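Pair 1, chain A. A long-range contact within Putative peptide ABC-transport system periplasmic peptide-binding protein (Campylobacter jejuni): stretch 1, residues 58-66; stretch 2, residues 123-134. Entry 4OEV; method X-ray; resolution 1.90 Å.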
# COMPACT_ATOMS: atom_id res chain seq x y z
N LYS A 58 -18.43 25.43 0.76
CA LYS A 58 -19.59 24.57 0.95
C LYS A 58 -19.76 23.60 -0.22
O LYS A 58 -20.24 22.48 -0.04
CB LYS A 58 -20.84 25.43 1.15
CG LYS A 58 -22.13 24.67 1.43
CD LYS A 58 -23.32 25.64 1.40
CE LYS A 58 -23.54 26.25 -0.01
NZ LYS A 58 -23.72 25.20 -1.07
N ASP A 59 -19.36 24.01 -1.42
CA ASP A 59 -19.50 23.13 -2.60
C ASP A 59 -18.37 22.11 -2.72
O ASP A 59 -18.39 21.26 -3.63
CB ASP A 59 -19.60 23.96 -3.90
CG ASP A 59 -18.37 24.82 -4.15
OD1 ASP A 59 -17.34 24.63 -3.47
OD2 ASP A 59 -18.44 25.71 -5.04
N GLY A 60 -17.38 22.22 -1.84
CA GLY A 60 -16.25 21.30 -1.84
C GLY A 60 -15.19 21.62 -2.89
O GLY A 60 -14.25 20.84 -3.09
N LEU A 61 -15.32 22.75 -3.59
CA LEU A 61 -14.44 23.02 -4.72
C LEU A 61 -13.20 23.87 -4.38
O LEU A 61 -12.23 23.86 -5.15
CB LEU A 61 -15.20 23.72 -5.87
CG LEU A 61 -16.29 22.93 -6.58
CD1 LEU A 61 -16.79 23.64 -7.82
CD2 LEU A 61 -15.76 21.55 -6.91
N VAL A 62 -13.23 24.57 -3.26
CA VAL A 62 -12.18 25.54 -2.93
C VAL A 62 -11.53 25.32 -1.56
O VAL A 62 -12.22 25.26 -0.54
CB VAL A 62 -12.71 26.98 -3.01
CG1 VAL A 62 -11.68 27.95 -2.48
CG2 VAL A 62 -13.05 27.33 -4.45
N TYR A 63 -10.20 25.24 -1.57
CA TYR A 63 -9.40 24.97 -0.35
C TYR A 63 -8.54 26.14 -0.04
O TYR A 63 -7.61 26.44 -0.80
CB TYR A 63 -8.49 23.74 -0.52
CG TYR A 63 -9.22 22.41 -0.50
CD1 TYR A 63 -8.98 21.49 0.51
CD2 TYR A 63 -10.15 22.09 -1.47
CE1 TYR A 63 -9.64 20.27 0.55
CE2 TYR A 63 -10.83 20.90 -1.43
CZ TYR A 63 -10.57 19.99 -0.43
OH TYR A 63 -11.27 18.82 -0.40
N ASP A 64 -8.78 26.77 1.11
CA ASP A 64 -7.90 27.82 1.58
C ASP A 64 -6.99 27.22 2.63
O ASP A 64 -7.47 26.76 3.66
CB ASP A 64 -8.68 29.00 2.19
CG ASP A 64 -9.30 29.90 1.13
OD1 ASP A 64 -8.56 30.70 0.51
OD2 ASP A 64 -10.53 29.82 0.94
N ILE A 65 -5.69 27.16 2.34
CA ILE A 65 -4.75 26.51 3.27
C ILE A 65 -3.74 27.51 3.85
O ILE A 65 -3.11 28.26 3.10
CB ILE A 65 -4.00 25.37 2.60
CG1 ILE A 65 -5.00 24.39 2.02
CG2 ILE A 65 -3.07 24.69 3.61
CD1 ILE A 65 -4.38 23.10 1.58
N PHE A 66 -3.60 27.51 5.18
CA PHE A 66 -2.72 28.43 5.92
C PHE A 66 -1.50 27.69 6.52
O PHE A 66 -1.65 26.70 7.27
CB PHE A 66 -3.54 29.15 6.99
CG PHE A 66 -4.75 29.86 6.43
CD1 PHE A 66 -4.64 31.13 5.88
CD2 PHE A 66 -5.98 29.24 6.43
CE1 PHE A 66 -5.75 31.76 5.33
CE2 PHE A 66 -7.08 29.84 5.89
CZ PHE A 66 -6.98 31.12 5.33
N PHE A 123 -11.55 21.17 -10.05
CA PHE A 123 -12.59 21.08 -11.09
C PHE A 123 -13.90 20.52 -10.52
O PHE A 123 -15.00 20.96 -10.88
CB PHE A 123 -12.12 20.17 -12.23
CG PHE A 123 -10.98 20.71 -13.03
CD1 PHE A 123 -11.16 21.74 -13.93
CD2 PHE A 123 -9.71 20.14 -12.91
CE1 PHE A 123 -10.12 22.21 -14.68
CE2 PHE A 123 -8.66 20.63 -13.65
CZ PHE A 123 -8.86 21.66 -14.53
N LYS A 124 -13.78 19.48 -9.70
CA LYS A 124 -14.91 18.82 -9.08
C LYS A 124 -14.49 18.42 -7.66
O LYS A 124 -13.30 18.40 -7.36
CB LYS A 124 -15.36 17.62 -9.94
CG LYS A 124 -14.24 16.76 -10.43
CD LYS A 124 -14.69 15.85 -11.55
CE LYS A 124 -13.74 15.95 -12.73
NZ LYS A 124 -13.60 14.65 -13.49
N PRO A 125 -15.45 18.10 -6.78
CA PRO A 125 -15.02 17.81 -5.40
C PRO A 125 -14.10 16.59 -5.35
O PRO A 125 -14.26 15.68 -6.17
CB PRO A 125 -16.35 17.53 -4.67
CG PRO A 125 -17.44 18.09 -5.58
CD PRO A 125 -16.91 17.95 -6.97
N TYR A 126 -13.17 16.57 -4.39
CA TYR A 126 -12.29 15.43 -4.16
C TYR A 126 -12.01 15.41 -2.68
O TYR A 126 -10.99 15.94 -2.24
CB TYR A 126 -10.99 15.53 -4.98
CG TYR A 126 -10.11 14.30 -4.88
CD1 TYR A 126 -10.58 13.03 -5.26
CD2 TYR A 126 -8.81 14.41 -4.41
CE1 TYR A 126 -9.77 11.92 -5.12
CE2 TYR A 126 -8.01 13.34 -4.29
CZ TYR A 126 -8.48 12.07 -4.66
OH TYR A 126 -7.65 10.99 -4.52
N PRO A 127 -12.96 14.88 -1.89
CA PRO A 127 -12.86 14.92 -0.43
C PRO A 127 -11.56 14.27 0.06
O PRO A 127 -11.03 14.69 1.10
CB PRO A 127 -14.05 14.07 0.03
CG PRO A 127 -14.94 13.92 -1.14
CD PRO A 127 -14.15 14.14 -2.36
N ALA A 128 -11.01 13.33 -0.70
CA ALA A 128 -9.78 12.67 -0.30
C ALA A 128 -8.57 13.62 -0.31
O ALA A 128 -7.47 13.24 0.08
CB ALA A 128 -9.50 11.47 -1.19
N PHE A 129 -8.78 14.87 -0.74
CA PHE A 129 -7.66 15.77 -0.97
C PHE A 129 -6.79 16.03 0.28
O PHE A 129 -5.57 16.16 0.16
CB PHE A 129 -8.19 17.15 -1.48
CG PHE A 129 -7.13 18.04 -2.05
CD1 PHE A 129 -6.12 17.52 -2.83
CD2 PHE A 129 -7.21 19.46 -1.87
CE1 PHE A 129 -5.14 18.33 -3.38
CE2 PHE A 129 -6.24 20.28 -2.42
CZ PHE A 129 -5.21 19.74 -3.18
N LEU A 130 -7.41 16.20 1.44
CA LEU A 130 -6.65 16.48 2.66
C LEU A 130 -5.78 15.28 3.02
O LEU A 130 -4.63 15.44 3.43
CB LEU A 130 -7.58 16.83 3.81
CG LEU A 130 -8.17 18.24 3.67
CD1 LEU A 130 -9.24 18.46 4.73
CD2 LEU A 130 -7.07 19.28 3.78
N ASP A 131 -6.32 14.07 2.84
CA ASP A 131 -5.51 12.86 3.06
C ASP A 131 -4.37 12.89 2.06
O ASP A 131 -3.25 12.56 2.41
CB ASP A 131 -6.31 11.55 2.89
CG ASP A 131 -7.07 11.17 4.13
OD1 ASP A 131 -7.18 12.06 5.04
OD2 ASP A 131 -7.48 9.99 4.24
N ALA A 132 -4.68 13.29 0.83
CA ALA A 132 -3.69 13.31 -0.26
C ALA A 132 -2.56 14.28 0.03
O ALA A 132 -1.42 14.07 -0.40
CB ALA A 132 -4.36 13.66 -1.59
N LEU A 133 -2.90 15.37 0.73
CA LEU A 133 -1.92 16.40 1.06
C LEU A 133 -1.03 16.00 2.24
O LEU A 133 -0.27 16.84 2.77
CB LEU A 133 -2.65 17.73 1.34
CG LEU A 133 -3.26 18.42 0.11
CD1 LEU A 133 -4.22 19.51 0.47
CD2 LEU A 133 -2.15 18.95 -0.74
N SER A 134 -1.09 14.72 2.65
CA SER A 134 -0.16 14.27 3.68
C SER A 134 1.14 13.87 2.97
O SER A 134 2.13 13.58 3.63
CB SER A 134 -0.73 13.12 4.53
OG SER A 134 -1.07 11.99 3.71
O HOH W 1 -13.51 18.36 -1.97
O HOH W 2 -10.70 17.10 1.49

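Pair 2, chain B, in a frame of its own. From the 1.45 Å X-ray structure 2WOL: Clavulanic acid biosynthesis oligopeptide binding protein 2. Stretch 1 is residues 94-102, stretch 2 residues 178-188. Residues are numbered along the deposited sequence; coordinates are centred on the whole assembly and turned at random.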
# COMPACT_ATOMS: atom_id res chain seq x y z
N ASP B 94 6.82 21.76 18.38
CA ASP B 94 5.68 22.60 17.98
C ASP B 94 4.37 21.82 17.85
O ASP B 94 3.58 22.05 16.92
CB ASP B 94 6.00 23.37 16.68
CG ASP B 94 7.15 24.35 16.85
OD1 ASP B 94 7.27 24.95 17.94
OD2 ASP B 94 7.93 24.53 15.89
N GLY B 95 4.14 20.90 18.78
CA GLY B 95 2.91 20.11 18.83
C GLY B 95 2.66 19.26 17.60
O GLY B 95 1.53 19.16 17.12
N GLY B 96 3.73 18.65 17.08
CA GLY B 96 3.64 17.78 15.91
C GLY B 96 3.80 18.48 14.57
O GLY B 96 3.65 17.86 13.52
N ARG B 97 4.13 19.77 14.62
CA ARG B 97 4.26 20.59 13.41
C ARG B 97 5.68 20.69 12.88
O ARG B 97 5.88 20.99 11.70
CB ARG B 97 3.73 22.01 13.66
CG ARG B 97 2.23 22.11 13.85
CD ARG B 97 1.85 23.50 14.35
NE ARG B 97 0.42 23.63 14.64
CZ ARG B 97 -0.13 23.34 15.82
NH1 ARG B 97 0.61 22.89 16.83
NH2 ARG B 97 -1.44 23.49 15.98
N THR B 98 6.67 20.46 13.73
CA THR B 98 8.07 20.60 13.33
C THR B 98 8.86 19.32 13.56
O THR B 98 8.89 18.77 14.66
CB THR B 98 8.73 21.82 14.00
OG1 THR B 98 7.95 22.99 13.72
CG2 THR B 98 10.16 22.04 13.49
N TRP B 99 9.51 18.86 12.49
CA TRP B 99 10.23 17.60 12.50
C TRP B 99 11.67 17.81 12.08
O TRP B 99 11.94 18.31 10.98
CB TRP B 99 9.54 16.60 11.57
CG TRP B 99 8.24 16.12 12.09
CD1 TRP B 99 7.07 16.82 12.20
CD2 TRP B 99 7.96 14.81 12.61
NE1 TRP B 99 6.08 16.04 12.74
CE2 TRP B 99 6.60 14.80 13.00
CE3 TRP B 99 8.72 13.65 12.76
CZ2 TRP B 99 6.00 13.66 13.55
CZ3 TRP B 99 8.12 12.52 13.30
CH2 TRP B 99 6.77 12.54 13.69
N THR B 100 12.59 17.44 12.96
CA THR B 100 14.02 17.63 12.75
C THR B 100 14.75 16.29 12.66
O THR B 100 14.51 15.38 13.46
CB THR B 100 14.62 18.49 13.90
OG1 THR B 100 13.92 19.74 13.97
CG2 THR B 100 16.10 18.75 13.70
N TYR B 101 15.63 16.18 11.67
CA TYR B 101 16.46 14.99 11.46
C TYR B 101 17.93 15.39 11.36
O TYR B 101 18.26 16.47 10.86
CB TYR B 101 16.06 14.23 10.19
CG TYR B 101 14.64 13.72 10.20
CD1 TYR B 101 13.58 14.54 9.81
CD2 TYR B 101 14.35 12.41 10.59
CE1 TYR B 101 12.27 14.09 9.81
CE2 TYR B 101 13.04 11.94 10.59
CZ TYR B 101 12.00 12.79 10.20
OH TYR B 101 10.69 12.36 10.20
N ARG B 102 18.79 14.50 11.83
CA ARG B 102 20.23 14.71 11.80
C ARG B 102 20.87 13.58 11.01
O ARG B 102 20.75 12.41 11.37
CB ARG B 102 20.79 14.79 13.23
CG ARG B 102 20.00 15.79 14.07
CD ARG B 102 20.50 15.98 15.49
NE ARG B 102 19.53 16.80 16.22
CZ ARG B 102 19.44 18.13 16.12
NH1 ARG B 102 20.29 18.81 15.36
NH2 ARG B 102 18.51 18.78 16.80
N ARG B 178 0.46 21.82 9.44
CA ARG B 178 -0.47 21.27 10.43
C ARG B 178 0.24 20.13 11.16
O ARG B 178 1.22 19.59 10.65
CB ARG B 178 -1.74 20.76 9.74
CG ARG B 178 -1.52 19.60 8.76
CD ARG B 178 -2.57 19.56 7.66
NE ARG B 178 -2.50 20.74 6.80
CZ ARG B 178 -3.05 20.84 5.59
NH1 ARG B 178 -3.72 19.82 5.07
NH2 ARG B 178 -2.93 21.97 4.90
N PRO B 179 -0.24 19.76 12.37
CA PRO B 179 0.35 18.61 13.04
C PRO B 179 0.19 17.34 12.21
O PRO B 179 -0.85 17.13 11.59
CB PRO B 179 -0.46 18.51 14.34
CG PRO B 179 -1.01 19.87 14.55
CD PRO B 179 -1.31 20.38 13.18
N PHE B 180 1.23 16.51 12.18
CA PHE B 180 1.18 15.25 11.47
C PHE B 180 1.96 14.17 12.20
O PHE B 180 3.18 14.07 12.07
CB PHE B 180 1.66 15.40 10.02
CG PHE B 180 1.29 14.24 9.14
CD1 PHE B 180 -0.00 14.12 8.65
CD2 PHE B 180 2.22 13.25 8.83
CE1 PHE B 180 -0.37 13.04 7.85
CE2 PHE B 180 1.87 12.17 8.03
CZ PHE B 180 0.57 12.07 7.55
N SER B 181 1.23 13.34 12.95
CA SER B 181 1.82 12.32 13.81
C SER B 181 2.70 11.31 13.06
O SER B 181 3.64 10.76 13.63
CB SER B 181 0.71 11.56 14.57
OG SER B 181 -0.21 10.96 13.68
N ASP B 182 2.39 11.09 11.79
CA ASP B 182 2.99 9.99 11.02
C ASP B 182 4.15 10.40 10.10
O ASP B 182 4.45 9.70 9.13
CB ASP B 182 1.91 9.26 10.22
CG ASP B 182 0.83 8.64 11.11
OD1 ASP B 182 1.02 8.58 12.35
OD2 ASP B 182 -0.20 8.20 10.56
N PHE B 183 4.82 11.51 10.42
CA PHE B 183 5.83 12.04 9.49
C PHE B 183 7.03 11.11 9.22
O PHE B 183 7.55 11.08 8.10
CB PHE B 183 6.29 13.44 9.90
CG PHE B 183 6.90 14.23 8.78
CD1 PHE B 183 6.10 14.78 7.78
CD2 PHE B 183 8.28 14.41 8.71
CE1 PHE B 183 6.66 15.50 6.74
CE2 PHE B 183 8.85 15.14 7.67
CZ PHE B 183 8.04 15.69 6.69
N ASP B 184 7.46 10.35 10.22
CA ASP B 184 8.55 9.38 10.02
C ASP B 184 8.22 8.40 8.88
O ASP B 184 9.11 7.93 8.17
CB ASP B 184 8.84 8.57 11.29
CG ASP B 184 9.83 9.26 12.23
OD1 ASP B 184 10.50 10.25 11.86
OD2 ASP B 184 9.95 8.76 13.37
N HIS B 185 6.93 8.09 8.73
CA HIS B 185 6.47 7.21 7.66
C HIS B 185 6.67 7.83 6.29
O HIS B 185 7.10 7.16 5.36
CB HIS B 185 5.00 6.83 7.85
CG HIS B 185 4.76 5.92 9.01
ND1 HIS B 185 4.79 4.54 8.88
CD2 HIS B 185 4.51 6.17 10.31
CE1 HIS B 185 4.56 3.99 10.06
NE2 HIS B 185 4.38 4.96 10.94
N LEU B 186 6.37 9.12 6.19
CA LEU B 186 6.59 9.84 4.94
C LEU B 186 8.07 9.91 4.59
O LEU B 186 8.43 9.85 3.41
CB LEU B 186 5.98 11.24 4.99
CG LEU B 186 4.47 11.35 5.30
CD1 LEU B 186 4.01 12.78 5.10
CD2 LEU B 186 3.61 10.39 4.46
N MET B 187 8.91 9.98 5.61
CA MET B 187 10.36 10.03 5.40
C MET B 187 10.95 8.66 5.09
O MET B 187 12.14 8.56 4.80
CB MET B 187 11.05 10.66 6.61
CG MET B 187 10.76 12.15 6.79
SD MET B 187 11.22 13.16 5.36
CE MET B 187 9.69 13.30 4.45
N ALA B 188 10.12 7.62 5.14
CA ALA B 188 10.53 6.26 4.82
C ALA B 188 10.16 5.86 3.39
O ALA B 188 10.46 4.75 2.95
CB ALA B 188 9.92 5.27 5.83

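In both pairs the segment before a β-strand, and the strand itself, pack against a loop, a type I β turn and a short helix. Superposing N, CA and C of 14 central residues gives an RMSD of 0.8 Å. The strands match from Val A62 to Phe A66 and from Thr B98 to Arg B102, and the turns Tyr A126 to Phe A129 and Phe B180 to Phe B183 coincide. Buried area, both sides summed, is 393 Å² in pair 1 and 487 Å² in pair 2.

The nearest CA atoms are those of Gly A60 and Pro A125, 5.1 Å apart, in pair 1, and of Arg B97 and Pro B179, 4.4 Å apart, in pair 2; the glycine before each strand lies beside the same proline. Gly A60 and Gly B96 superpose within 1.0 Å, both with positive phi (80° and 90°), and an ideal CB on either would lie 3.5 Å from CB of the matched proline, Pro A125 or Pro B179. The linkage nevertheless differs. In pair 2, Phe B180 N donates to Gly B96 O at 3.1 Å (163°), joining the stretches directly. In pair 1, water 1 bridges the equivalent atoms: it donates to Gly A60 O at 2.8 Å and accepts from Tyr A126 N at 3.0 Å, while also bonding Tyr A63 OH at 2.8 Å.

Beside the proline, Leu A61 and Arg B97 match. Leu A61 CD2 lies 3.8 Å from Pro A125 CD, whereas Arg B97 lays one face of its guanidinium over Pro B179, with CZ to CG at 3.8 Å.

The central aromatics, Tyr A63 and Trp B99, share the m chi1 rotamer, and in both the CA-to-CB bond points toward the other stretch. Each offers a face to a matched phenylalanine, used differently. The edge of Phe A129 meets the Tyr A63 face, with centroids 4.9 Å apart and planes at 89°. Over Trp B99 it is Phe B183 CB that sits above the six-membered ring, 3.4 Å from its centroid and 14° off the normal; the rings themselves are oblique, at 44°. The polar ends diverge too. Tyr A63 OH also bonds water 2 at 2.6 Å, and that water donates to Pro A127 O at 2.5 Å. Trp B99 NE1 instead turns back within its own stretch, donating to Gly B96 O at 3.1 Å.

Two strand residues on, the chemistry changes. Ile A65 CD1 meets Leu A133 CD1 at 3.8 Å, an apolar contact. Its counterpart Tyr B101 places CZ 3.7 Å from CG of Met B187, the residue matching Leu A133, and its OH donates to Asp B184 OD1 at 2.7 Å. The position of Asp B184 belongs in pair 1 to Leu A130, whose CG packs 4.0 Å from Tyr A63 CE1 at the ring edge.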